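Local coordinates for enoyl-CoA hydratase (Mycobacterium thermoresistibile, PDB 3T3W), which probably hydrates enoyl-CoA thioesters in lipid metabolism, at residues E96-H101 and I251-H256. Residues are numbered along the deposited sequence; the frame is centred on the assembly and turned at random.
Sequences EFIYAH and IHQTGH. With ZN (zinc ion), chain T.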
loop_
_atom_site.group_PDB
_atom_site.type_symbol
_atom_site.label_atom_id
_atom_site.label_comp_id
_atom_site.label_asym_id
_atom_site.label_seq_id
_atom_site.Cartn_x
_atom_site.Cartn_y
_atom_site.Cartn_z
ATOM N N GLU F 96 -21.281 -17.795 10.807
ATOM C CA GLU F 96 -21.865 -16.974 9.733
ATOM C C GLU F 96 -22.810 -15.896 10.302
ATOM O O GLU F 96 -22.817 -14.728 9.869
ATOM C CB GLU F 96 -22.592 -17.882 8.728
ATOM C CG GLU F 96 -23.493 -17.150 7.733
ATOM C CD GLU F 96 -24.266 -18.046 6.769
ATOM O OE1 GLU F 96 -24.526 -19.220 7.061
ATOM O OE2 GLU F 96 -24.649 -17.529 5.696
ATOM N N PHE F 97 -23.603 -16.305 11.276
ATOM C CA PHE F 97 -24.588 -15.448 11.924
ATOM C C PHE F 97 -23.900 -14.332 12.707
ATOM O O PHE F 97 -24.252 -13.158 12.574
ATOM C CB PHE F 97 -25.503 -16.302 12.819
ATOM C CG PHE F 97 -26.553 -15.501 13.551
ATOM C CD1 PHE F 97 -27.832 -15.393 13.032
ATOM C CD2 PHE F 97 -26.263 -14.914 14.763
ATOM C CE1 PHE F 97 -28.832 -14.689 13.715
ATOM C CE2 PHE F 97 -27.240 -14.172 15.447
ATOM C CZ PHE F 97 -28.521 -14.065 14.916
ATOM N N ILE F 98 -22.880 -14.686 13.495
ATOM C CA ILE F 98 -22.128 -13.701 14.271
ATOM C C ILE F 98 -21.401 -12.729 13.322
ATOM O O ILE F 98 -21.431 -11.510 13.513
ATOM C CB ILE F 98 -21.079 -14.358 15.200
ATOM C CG1 ILE F 98 -21.773 -15.173 16.298
ATOM C CG2 ILE F 98 -20.200 -13.291 15.834
ATOM C CD1 ILE F 98 -20.907 -16.303 16.771
ATOM N N TYR F 99 -20.778 -13.283 12.285
ATOM C CA TYR F 99 -20.051 -12.494 11.287
ATOM C C TYR F 99 -20.980 -11.470 10.628
ATOM O O TYR F 99 -20.636 -10.293 10.523
ATOM C CB TYR F 99 -19.450 -13.445 10.221
ATOM C CG TYR F 99 -18.395 -12.834 9.310
ATOM C CD1 TYR F 99 -17.049 -13.148 9.471
ATOM C CD2 TYR F 99 -18.742 -11.954 8.276
ATOM C CE1 TYR F 99 -16.091 -12.548 8.696
ATOM C CE2 TYR F 99 -17.776 -11.348 7.485
ATOM C CZ TYR F 99 -16.464 -11.670 7.682
ATOM O OH TYR F 99 -15.508 -11.088 6.896
ATOM N N ALA F 100 -22.169 -11.916 10.186
ATOM C CA ALA F 100 -23.104 -11.052 9.521
ATOM C C ALA F 100 -23.540 -9.928 10.450
ATOM O O ALA F 100 -23.565 -8.749 10.048
ATOM C CB ALA F 100 -24.328 -11.849 9.053
ATOM N N HIS F 101 -23.939 -10.259 11.678
ATOM C CA HIS F 101 -24.482 -9.222 12.548
ATOM C C HIS F 101 -23.407 -8.233 13.000
ATOM O O HIS F 101 -23.649 -7.012 13.066
ATOM C CB HIS F 101 -25.210 -9.882 13.700
ATOM C CG HIS F 101 -26.599 -10.339 13.341
ATOM N ND1 HIS F 101 -26.865 -11.583 12.870
ATOM C CD2 HIS F 101 -27.801 -9.646 13.309
ATOM C CE1 HIS F 101 -28.198 -11.676 12.601
ATOM N NE2 HIS F 101 -28.759 -10.513 12.880
ATOM N N ILE F 251 -9.596 -11.272 11.457
ATOM C CA ILE F 251 -8.806 -11.770 12.610
ATOM C C ILE F 251 -9.711 -11.884 13.875
ATOM O O ILE F 251 -9.700 -12.890 14.590
ATOM C CB ILE F 251 -7.576 -10.877 12.838
ATOM C CG1 ILE F 251 -6.611 -10.988 11.653
ATOM C CG2 ILE F 251 -6.889 -11.183 14.207
ATOM C CD1 ILE F 251 -5.503 -9.928 11.567
ATOM N N HIS F 252 -10.482 -10.838 14.136
ATOM C CA HIS F 252 -11.445 -10.813 15.228
ATOM C C HIS F 252 -12.408 -11.983 15.119
ATOM O O HIS F 252 -12.645 -12.707 16.104
ATOM C CB HIS F 252 -12.135 -9.473 15.227
ATOM C CG HIS F 252 -13.222 -9.352 16.270
ATOM N ND1 HIS F 252 -13.037 -8.692 17.436
ATOM C CD2 HIS F 252 -14.536 -9.822 16.280
ATOM C CE1 HIS F 252 -14.173 -8.766 18.174
ATOM N NE2 HIS F 252 -15.087 -9.465 17.482
ATOM N N GLN F 253 -12.912 -12.234 13.927
ATOM C CA GLN F 253 -13.842 -13.329 13.718
ATOM C C GLN F 253 -13.216 -14.717 13.932
ATOM O O GLN F 253 -13.906 -15.661 14.335
ATOM C CB GLN F 253 -14.518 -13.194 12.342
ATOM C CG GLN F 253 -15.424 -11.973 12.224
ATOM C CD GLN F 253 -16.580 -11.961 13.201
ATOM O OE1 GLN F 253 -17.106 -13.007 13.553
ATOM N NE2 GLN F 253 -16.941 -10.785 13.692
ATOM N N THR F 254 -11.920 -14.882 13.665
ATOM C CA THR F 254 -11.280 -16.170 13.994
ATOM C C THR F 254 -11.319 -16.401 15.519
ATOM O O THR F 254 -11.256 -17.561 15.974
ATOM C CB THR F 254 -9.815 -16.325 13.492
ATOM O OG1 THR F 254 -8.932 -15.420 14.201
ATOM C CG2 THR F 254 -9.756 -16.118 11.970
ATOM N N GLY F 255 -11.383 -15.319 16.298
ATOM C CA GLY F 255 -11.523 -15.444 17.765
ATOM C C GLY F 255 -12.839 -16.038 18.134
ATOM O O GLY F 255 -12.945 -16.994 18.950
ATOM N N HIS F 256 -13.874 -15.504 17.511
ATOM C CA HIS F 256 -15.201 -16.068 17.706
ATOM C C HIS F 256 -15.261 -17.502 17.261
ATOM O O HIS F 256 -15.875 -18.336 17.946
ATOM C CB HIS F 256 -16.286 -15.303 16.962
ATOM C CG HIS F 256 -16.598 -13.964 17.552
ATOM N ND1 HIS F 256 -17.007 -13.823 18.852
ATOM C CD2 HIS F 256 -16.544 -12.692 17.024
ATOM C CE1 HIS F 256 -17.230 -12.526 19.099
ATOM N NE2 HIS F 256 -16.964 -11.827 17.993
HETATM ZN ZN ZN T . -17.094 -9.723 17.929
HETATM O O HOH W 1 -16.814 -9.538 20.015
#
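Ile98 and Tyr99 meet Gln253 and His256 where two helices run roughly antiparallel. The axes of segments 96-101 and 251-256 stand 10.4 Å apart at closest approach, with 144° between their N-to-C directions. Backbones come nearest at Tyr99 and Gln253, whose CA atoms lie 6.7 Å apart.

Gln253 fills the gap between the helices. Its CG lies 3.4 Å from Tyr99 CD1 and approaches the ring obliquely. The chain bends at chi2 (-61°), which brings the amide up against Tyr99 CA, its plane inclined 62° to the phenol ring. Gln253 OE1 lies 3.8 Å from Tyr99 CA and has no polar partner in the model, although it is buried. NE2 is satisfied by Glu102, itself a zinc ligand, so Gln253 acts as a second-shell residue. Tyr99 OH bonds to Asp250, and its ring also meets Phe223 of a neighbouring subunit edge-to-face.

Both helices belong to the crotonase fold, in a six-chain assembly. Here helices 95-115 and 241-263 together carry three ligands of a zinc site. His252 and His256, one helical turn apart, each bind the metal through NE2 at 2.1 Å. Glu102 and Glu163 supply carboxylates, and a water at 2.1 Å is a further ligand. The ND1 atoms of the two histidines donate to backbone oxygens, His252 to Gly161 and His256 to Pro266. With zinc on NE2 and a carbonyl on ND1, each ring is held at both nitrogens, which would limit its rotation.

Ile98 packs against this site. Its CG2, anti to the backbone N, sits over one face of the His256 imidazole, offset toward the rim, 4.0 Å from the centroid, a CH-pi contact. The same methyl lies 3.9 Å from Gln253 OE1.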